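Local coordinates for MutS2 protein (Thermus thermophilus, PDB 2ZQE), which probably helps suppress homologous recombination through the DNA endonuclease activity of its Smr domain, at residues A[52-65]-A[71-83]. Sequence-based numbering, arbitrary orientation.
Sequences REALRRDKRVESFA and EGGHGVTVVALRP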
ATOM      1  N   ARG A  52       0.997   6.664   2.053  1.00  4.99           N
ATOM      2  CA  ARG A  52      -0.103   7.427   1.460  1.00  5.37           C
ATOM      3  C   ARG A  52       0.430   8.555   0.578  1.00  5.71           C
ATOM      4  O   ARG A  52      -0.054   8.748  -0.538  1.00  5.84           O
ATOM      5  CB  ARG A  52      -1.042   7.977   2.531  1.00  5.60           C
ATOM      6  CG  ARG A  52      -1.900   6.886   3.177  1.00  4.95           C
ATOM      7  CD  ARG A  52      -2.587   7.360   4.464  1.00  5.16           C
ATOM      8  NE  ARG A  52      -3.572   8.428   4.264  1.00  6.11           N
ATOM      9  CZ  ARG A  52      -4.845   8.235   3.895  1.00  7.48           C
ATOM     10  NH1 ARG A  52      -5.310   7.019   3.630  1.00  6.26           N
ATOM     11  NH2 ARG A  52      -5.662   9.274   3.794  1.00  7.42           N
ATOM     12  N   GLU A  53       1.451   9.266   1.052  1.00  5.84           N
ATOM     13  CA  GLU A  53       2.011  10.356   0.244  1.00  6.98           C
ATOM     14  C   GLU A  53       2.677   9.839  -1.051  1.00  7.00           C
ATOM     15  O   GLU A  53       2.510  10.416  -2.141  1.00  7.11           O
ATOM     16  CB  GLU A  53       2.957  11.224   1.085  1.00  7.96           C
ATOM     17  CG  GLU A  53       3.461  12.466   0.342  1.00 10.22           C
ATOM     18  CD  GLU A  53       2.389  13.520   0.016  1.00 13.62           C
ATOM     19  OE1 GLU A  53       1.237  13.454   0.502  1.00 12.09           O
ATOM     20  OE2 GLU A  53       2.730  14.462  -0.743  1.00 15.76           O
ATOM     21  N   ALA A  54       3.402   8.722  -0.946  1.00  6.18           N
ATOM     22  CA  ALA A  54       3.972   8.094  -2.142  1.00  6.26           C
ATOM     23  C   ALA A  54       2.885   7.715  -3.162  1.00  6.38           C
ATOM     24  O   ALA A  54       3.047   7.910  -4.390  1.00  6.62           O
ATOM     25  CB  ALA A  54       4.800   6.880  -1.759  1.00  6.60           C
ATOM     26  N   LEU A  55       1.760   7.201  -2.658  1.00  5.39           N
ATOM     27  CA  LEU A  55       0.660   6.761  -3.531  1.00  4.82           C
ATOM     28  C   LEU A  55       0.009   7.940  -4.243  1.00  4.57           C
ATOM     29  O   LEU A  55      -0.386   7.813  -5.402  1.00  5.37           O
ATOM     30  CB  LEU A  55      -0.388   5.990  -2.731  1.00  4.39           C
ATOM     31  CG  LEU A  55       0.061   4.638  -2.169  1.00  4.25           C
ATOM     32  CD1 LEU A  55      -0.996   4.062  -1.215  1.00  4.94           C
ATOM     33  CD2 LEU A  55       0.423   3.607  -3.287  1.00  5.85           C
ATOM     34  N   ARG A  56      -0.091   9.075  -3.555  1.00  5.11           N
ATOM     35  CA  ARG A  56      -0.591  10.305  -4.190  1.00  5.39           C
ATOM     36  C   ARG A  56       0.196  10.668  -5.439  1.00  6.55           C
ATOM     37  O   ARG A  56      -0.387  11.174  -6.411  1.00  6.79           O
ATOM     38  CB  ARG A  56      -0.574  11.500  -3.222  1.00  4.94           C
ATOM     39  CG  ARG A  56      -1.552  11.301  -2.061  1.00  4.99           C
ATOM     40  CD  ARG A  56      -1.730  12.570  -1.230  1.00  6.23           C
ATOM     41  NE  ARG A  56      -2.665  12.245  -0.155  1.00  7.27           N
ATOM     42  CZ  ARG A  56      -2.302  11.895   1.079  1.00  7.70           C
ATOM     43  NH1 ARG A  56      -1.020  11.874   1.428  1.00  8.03           N
ATOM     44  NH2 ARG A  56      -3.233  11.545   1.960  1.00  7.02           N
ATOM     45  N   ARG A  57       1.502  10.387  -5.421  1.00  7.76           N
ATOM     46  CA  ARG A  57       2.403  10.776  -6.509  1.00  8.56           C
ATOM     47  C   ARG A  57       2.575   9.689  -7.565  1.00  9.24           C
ATOM     48  O   ARG A  57       3.222   9.904  -8.598  1.00  9.44           O
ATOM     49  CB  ARG A  57       3.782  11.118  -5.923  1.00  9.06           C
ATOM     50  CG  ARG A  57       3.779  12.243  -4.924  1.00 11.48           C
ATOM     51  CD  ARG A  57       5.020  12.228  -4.049  1.00 17.44           C
ATOM     52  NE  ARG A  57       6.181  12.857  -4.670  1.00 26.07           N
ATOM     53  CZ  ARG A  57       7.078  12.227  -5.430  1.00 28.61           C
ATOM     54  NH1 ARG A  57       6.958  10.929  -5.690  1.00 30.96           N
ATOM     55  NH2 ARG A  57       8.107  12.903  -5.930  1.00 30.05           N
ATOM     56  N   ASP A  58       1.973   8.526  -7.324  1.00  8.76           N
ATOM     57  CA  ASP A  58       2.230   7.350  -8.145  1.00  9.22           C
ATOM     58  C   ASP A  58       1.222   7.173  -9.283  1.00  9.89           C
ATOM     59  O   ASP A  58       0.034   6.949  -9.050  1.00  9.23           O
ATOM     60  CB  ASP A  58       2.274   6.097  -7.267  1.00  8.86           C
ATOM     61  CG  ASP A  58       3.042   4.964  -7.919  1.00  9.77           C
ATOM     62  OD1 ASP A  58       2.745   4.621  -9.083  1.00 11.14           O
ATOM     63  OD2 ASP A  58       3.977   4.432  -7.280  1.00 11.37           O
ATOM     64  N   LYS A  59       1.709   7.261 -10.519  1.00 10.81           N
ATOM     65  CA  LYS A  59       0.827   7.173 -11.690  1.00 11.55           C
ATOM     66  C   LYS A  59       0.201   5.789 -11.939  1.00 11.23           C
ATOM     67  O   LYS A  59      -0.650   5.642 -12.832  1.00 11.51           O
ATOM     68  CB  LYS A  59       1.551   7.691 -12.934  1.00 12.49           C
ATOM     69  CG  LYS A  59       1.766   9.196 -12.876  1.00 16.12           C
ATOM     70  CD  LYS A  59       2.541   9.712 -14.079  1.00 20.44           C
ATOM     71  CE  LYS A  59       2.591  11.243 -14.072  1.00 23.28           C
ATOM     72  NZ  LYS A  59       3.423  11.756 -12.952  1.00 25.13           N
ATOM     73  N   ARG A  60       0.615   4.788 -11.162  1.00  9.56           N
ATOM     74  CA  ARG A  60       0.032   3.448 -11.240  1.00  9.28           C
ATOM     75  C   ARG A  60      -1.228   3.311 -10.401  1.00  9.23           C
ATOM     76  O   ARG A  60      -1.907   2.284 -10.467  1.00 10.46           O
ATOM     77  CB  ARG A  60       1.038   2.394 -10.796  1.00  9.45           C
ATOM     78  CG  ARG A  60       2.192   2.263 -11.771  1.00  8.06           C
ATOM     79  CD  ARG A  60       3.326   1.465 -11.183  1.00  9.27           C
ATOM     80  NE  ARG A  60       3.877   2.118  -9.995  1.00  7.67           N
ATOM     81  CZ  ARG A  60       4.990   1.726  -9.382  1.00  8.52           C
ATOM     82  NH1 ARG A  60       5.671   0.689  -9.861  1.00 10.06           N
ATOM     83  NH2 ARG A  60       5.426   2.364  -8.301  1.00  9.51           N
ATOM     84  N   VAL A  61      -1.514   4.338  -9.602  1.00  8.17           N
ATOM     85  CA  VAL A  61      -2.595   4.287  -8.610  1.00  7.88           C
ATOM     86  C   VAL A  61      -3.804   5.083  -9.092  1.00  8.01           C
ATOM     87  O   VAL A  61      -3.682   6.253  -9.470  1.00  8.38           O
ATOM     88  CB  VAL A  61      -2.117   4.860  -7.246  1.00  7.52           C
ATOM     89  CG1 VAL A  61      -3.257   4.928  -6.233  1.00  8.43           C
ATOM     90  CG2 VAL A  61      -0.951   4.051  -6.704  1.00  7.23           C
ATOM     91  N   GLU A  62      -4.972   4.445  -9.063  1.00  8.10           N
ATOM     92  CA  GLU A  62      -6.221   5.150  -9.317  1.00  9.53           C
ATOM     93  C   GLU A  62      -6.720   5.823  -8.036  1.00  9.27           C
ATOM     94  O   GLU A  62      -7.036   7.010  -8.030  1.00  9.71           O
ATOM     95  CB  GLU A  62      -7.268   4.211  -9.878  1.00 10.40           C
ATOM     96  CG  GLU A  62      -8.556   4.928 -10.222  1.00 15.90           C
ATOM     97  CD  GLU A  62      -9.490   4.076 -11.026  1.00 22.20           C
ATOM     98  OE1 GLU A  62     -10.021   3.090 -10.459  1.00 24.36           O
ATOM     99  OE2 GLU A  62      -9.699   4.410 -12.218  1.00 24.80           O
ATOM    100  N   SER A  63      -6.812   5.051  -6.955  1.00  8.02           N
ATOM    101  CA  SER A  63      -7.230   5.616  -5.673  1.00  7.67           C
ATOM    102  C   SER A  63      -6.722   4.733  -4.543  1.00  6.66           C
ATOM    103  O   SER A  63      -6.264   3.615  -4.781  1.00  6.49           O
ATOM    104  CB  SER A  63      -8.755   5.756  -5.615  1.00  7.41           C
ATOM    105  OG  SER A  63      -9.400   4.486  -5.688  1.00  7.17           O
ATOM    106  N   PHE A  64      -6.746   5.256  -3.327  1.00  6.07           N
ATOM    107  CA  PHE A  64      -6.379   4.446  -2.164  1.00  4.69           C
ATOM    108  C   PHE A  64      -7.144   4.941  -0.957  1.00  5.10           C
ATOM    109  O   PHE A  64      -7.615   6.086  -0.939  1.00  5.08           O
ATOM    110  CB  PHE A  64      -4.865   4.516  -1.902  1.00  5.04           C
ATOM    111  CG  PHE A  64      -4.400   5.881  -1.484  1.00  3.99           C
ATOM    112  CD1 PHE A  64      -4.464   6.272  -0.146  1.00  3.85           C
ATOM    113  CD2 PHE A  64      -3.917   6.784  -2.430  1.00  6.28           C
ATOM    114  CE1 PHE A  64      -4.046   7.555   0.249  1.00  5.96           C
ATOM    115  CE2 PHE A  64      -3.503   8.055  -2.047  1.00  5.69           C
ATOM    116  CZ  PHE A  64      -3.571   8.440  -0.711  1.00  6.56           C
ATOM    117  N   ALA A  65      -7.260   4.076   0.050  1.00  4.63           N
ATOM    118  CA  ALA A  65      -7.968   4.405   1.290  1.00  5.07           C
ATOM    119  C   ALA A  65      -7.565   3.427   2.369  1.00  4.64           C
ATOM    120  O   ALA A  65      -7.102   2.331   2.068  1.00  4.95           O
ATOM    121  CB  ALA A  65      -9.467   4.310   1.077  1.00  4.89           C
ATOM    122  N   GLU A  71     -11.122  -5.137   8.637  1.00 10.33           N
ATOM    123  CA  GLU A  71     -10.283  -5.564   7.523  1.00  9.71           C
ATOM    124  C   GLU A  71      -8.897  -4.918   7.558  1.00  9.43           C
ATOM    125  O   GLU A  71      -8.216  -4.847   6.541  1.00 10.04           O
ATOM    126  CB  GLU A  71     -10.981  -5.313   6.190  1.00  9.57           C
ATOM    127  CG  GLU A  71     -12.089  -6.343   5.945  1.00 10.23           C
ATOM    128  CD  GLU A  71     -12.852  -6.126   4.663  1.00 11.97           C
ATOM    129  OE1 GLU A  71     -12.486  -5.212   3.885  1.00 13.17           O
ATOM    130  OE2 GLU A  71     -13.827  -6.882   4.439  1.00 11.39           O
ATOM    131  N   GLY A  72      -8.495  -4.476   8.742  1.00  9.15           N
ATOM    132  CA  GLY A  72      -7.161  -3.920   8.954  1.00  9.03           C
ATOM    133  C   GLY A  72      -7.172  -2.489   9.432  1.00  8.53           C
ATOM    134  O   GLY A  72      -6.178  -2.007  10.004  1.00  8.60           O
ATOM    135  N   GLY A  73      -8.283  -1.794   9.189  1.00  7.96           N
ATOM    136  CA  GLY A  73      -8.421  -0.398   9.569  1.00  7.43           C
ATOM    137  C   GLY A  73      -7.263   0.408   9.004  1.00  7.17           C
ATOM    138  O   GLY A  73      -6.796   0.138   7.886  1.00  6.31           O
ATOM    139  N   HIS A  74      -6.785   1.365   9.804  1.00  6.84           N
ATOM    140  CA  HIS A  74      -5.695   2.272   9.397  1.00  7.05           C
ATOM    141  C   HIS A  74      -4.316   1.577   9.338  1.00  6.92           C
ATOM    142  O   HIS A  74      -3.312   2.224   9.032  1.00  7.12           O
ATOM    143  CB  HIS A  74      -5.629   3.508  10.322  1.00  7.54           C
ATOM    144  CG  HIS A  74      -6.743   4.500  10.113  1.00  8.91           C
ATOM    145  ND1 HIS A  74      -6.581   5.856  10.314  1.00 10.18           N
ATOM    146  CD2 HIS A  74      -8.033   4.328   9.732  1.00  9.32           C
ATOM    147  CE1 HIS A  74      -7.720   6.477  10.053  1.00 10.14           C
ATOM    148  NE2 HIS A  74      -8.616   5.573   9.697  1.00 10.57           N
ATOM    149  N   GLY A  75      -4.268   0.273   9.626  1.00  5.95           N
ATOM    150  CA  GLY A  75      -3.046  -0.521   9.457  1.00  5.20           C
ATOM    151  C   GLY A  75      -2.889  -1.110   8.055  1.00  5.04           C
ATOM    152  O   GLY A  75      -1.859  -1.723   7.723  1.00  4.53           O
ATOM    153  N   VAL A  76      -3.915  -0.940   7.223  1.00  4.85           N
ATOM    154  CA  VAL A  76      -3.836  -1.425   5.844  1.00  4.90           C
ATOM    155  C   VAL A  76      -4.295  -0.324   4.908  1.00  4.99           C
ATOM    156  O   VAL A  76      -5.339   0.287   5.130  1.00  4.61           O
ATOM    157  CB  VAL A  76      -4.693  -2.693   5.623  1.00  4.84           C
ATOM    158  CG1 VAL A  76      -4.715  -3.092   4.135  1.00  5.48           C
ATOM    159  CG2 VAL A  76      -4.161  -3.861   6.486  1.00  6.44           C
ATOM    160  N   THR A  77      -3.501  -0.073   3.869  1.00  4.50           N
ATOM    161  CA  THR A  77      -3.930   0.820   2.794  1.00  4.14           C
ATOM    162  C   THR A  77      -4.348  -0.034   1.610  1.00  3.81           C
ATOM    163  O   THR A  77      -3.579  -0.860   1.104  1.00  4.85           O
ATOM    164  CB  THR A  77      -2.814   1.800   2.354  1.00  4.19           C
ATOM    165  OG1 THR A  77      -2.478   2.657   3.441  1.00  4.41           O
ATOM    166  CG2 THR A  77      -3.316   2.661   1.190  1.00  3.60           C
ATOM    167  N   VAL A  78      -5.587   0.173   1.173  1.00  3.76           N
ATOM    168  CA  VAL A  78      -6.141  -0.570   0.053  1.00  4.27           C
ATOM    169  C   VAL A  78      -6.025   0.283  -1.201  1.00  4.35           C
ATOM    170  O   VAL A  78      -6.576   1.374  -1.262  1.00  5.21           O
ATOM    171  CB  VAL A  78      -7.623  -0.914   0.327  1.00  3.61           C
ATOM    172  CG1 VAL A  78      -8.194  -1.776  -0.797  1.00  5.09           C
ATOM    173  CG2 VAL A  78      -7.741  -1.639   1.663  1.00  5.56           C
ATOM    174  N   VAL A  79      -5.299  -0.243  -2.185  1.00  4.27           N
ATOM    175  CA  VAL A  79      -4.975   0.493  -3.410  1.00  4.85           C
ATOM    176  C   VAL A  79      -5.777  -0.043  -4.593  1.00  5.59           C
ATOM    177  O   VAL A  79      -5.756  -1.246  -4.877  1.00  5.52           O
ATOM    178  CB  VAL A  79      -3.447   0.399  -3.731  1.00  4.44           C
ATOM    179  CG1 VAL A  79      -3.089   1.237  -4.951  1.00  6.16           C
ATOM    180  CG2 VAL A  79      -2.577   0.838  -2.514  1.00  5.30           C
ATOM    181  N   ALA A  80      -6.488   0.858  -5.266  1.00  5.57           N
ATOM    182  CA  ALA A  80      -7.110   0.560  -6.550  1.00  7.29           C
ATOM    183  C   ALA A  80      -6.122   0.930  -7.641  1.00  7.72           C
ATOM    184  O   ALA A  80      -5.716   2.091  -7.762  1.00  8.08           O
ATOM    185  CB  ALA A  80      -8.387   1.345  -6.720  1.00  6.95           C
ATOM    186  N   LEU A  81      -5.766  -0.047  -8.462  1.00  9.11           N
ATOM    187  CA  LEU A  81      -4.751   0.146  -9.484  1.00 10.72           C
ATOM    188  C   LEU A  81      -5.345   0.633 -10.796  1.00 12.41           C
ATOM    189  O   LEU A  81      -6.480   0.284 -11.145  1.00 12.61           O
ATOM    190  CB  LEU A  81      -4.008  -1.175  -9.709  1.00 10.92           C
ATOM    191  CG  LEU A  81      -3.331  -1.736  -8.448  1.00 12.23           C
ATOM    192  CD1 LEU A  81      -3.056  -3.217  -8.567  1.00 14.61           C
ATOM    193  CD2 LEU A  81      -2.057  -0.953  -8.163  1.00 15.49           C
ATOM    194  N   ARG A  82      -4.584   1.430 -11.530  1.00 14.22           N
ATOM    195  CA  ARG A  82      -4.986   1.709 -12.900  1.00 17.09           C
ATOM    196  C   ARG A  82      -4.836   0.429 -13.735  1.00 18.14           C
ATOM    197  O   ARG A  82      -3.887  -0.340 -13.537  1.00 18.48           O
ATOM    198  CB  ARG A  82      -4.221   2.897 -13.483  1.00 18.06           C
ATOM    199  CG  ARG A  82      -4.943   4.207 -13.185  1.00 21.60           C
ATOM    200  CD  ARG A  82      -4.044   5.395 -13.349  1.00 27.30           C
ATOM    201  NE  ARG A  82      -4.362   6.195 -14.532  1.00 30.64           N
ATOM    202  CZ  ARG A  82      -3.725   6.118 -15.696  1.00 32.74           C
ATOM    203  NH1 ARG A  82      -2.728   5.251 -15.867  1.00 35.08           N
ATOM    204  NH2 ARG A  82      -4.091   6.908 -16.696  1.00 32.73           N
ATOM    205  N   PRO A  83      -5.808   0.164 -14.624  1.00 19.71           N
ATOM    206  CA  PRO A  83      -5.763  -1.003 -15.520  1.00 20.51           C
ATOM    207  C   PRO A  83      -4.693  -0.939 -16.607  1.00 20.96           C
ATOM    208  O   PRO A  83      -4.012   0.073 -16.763  1.00 21.95           O
ATOM    209  CB  PRO A  83      -7.152  -1.004 -16.160  1.00 20.74           C
ATOM    210  CG  PRO A  83      -7.588   0.389 -16.108  1.00 20.71           C
ATOM    211  CD  PRO A  83      -7.044   0.943 -14.812  1.00 19.87           C
TER
HETATM  212  O   HOH W   1      -4.380   4.492   4.158  1.00  7.31           O
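Ala80 O takes two backbone donors, Glu62 N at 2.8 Å in the carbonyl plane and Ser63 N at 3.3 Å, squeezing one extra residue into the edge strand: a classic beta bulge. Beyond it the antiparallel ladder runs regularly, Ala80 N giving to Ser63 O and Val78 and Ala65 exchanging two bonds, while on the other side Arg82 N bonds to Arg60 O. The bulge shifts the register by one, and the Val61 and Leu81 side chains diverge. At the turn leading into it, Arg60 grips Asp58 side-on, NE to OD1 and NH2 to OD2, in the guanidinium plane; OD1 also accepts from Arg60 N, closing an Asx turn. Arg60 also forms salt bridges to Asp22 and Glu26 of helix 14-30.

Under helix 46-57 the two branches of Val79 part: CG2 reaches tip to tip to Leu55 CD1 (3.8 Å), while CG1, anti to the backbone N (chi1 -176°), lies across Val61, 3.9 Å from its CG1. Cutting Val79 back to an alanine removes both branches and would probably leave Leu55 CD1 and Val61 CG1 without this partner, opening a gap under the helix. Leu55 CD1 also meets Thr77 CG2 at 3.6 Å. Thr77 OG1 is turned to His40 and to a water that also binds Arg52 NH1. Phe64 CG lies between the backbone N and the carbonyl carbon (chi1 66°), which carries the ring away from strand 76-81 to Arg52 and Arg56. The ring turns its edge to both guanidinium faces, CE1 3.6 Å above the Arg52 plane and CZ above that of Arg56, each offset toward the rim.

The whole is a bulged beta hairpin of edge strand 61-66 and inner neighbour 76-81, packed under helix 46-57 in the mixed four-stranded sheet of the alpha/beta Smr domain.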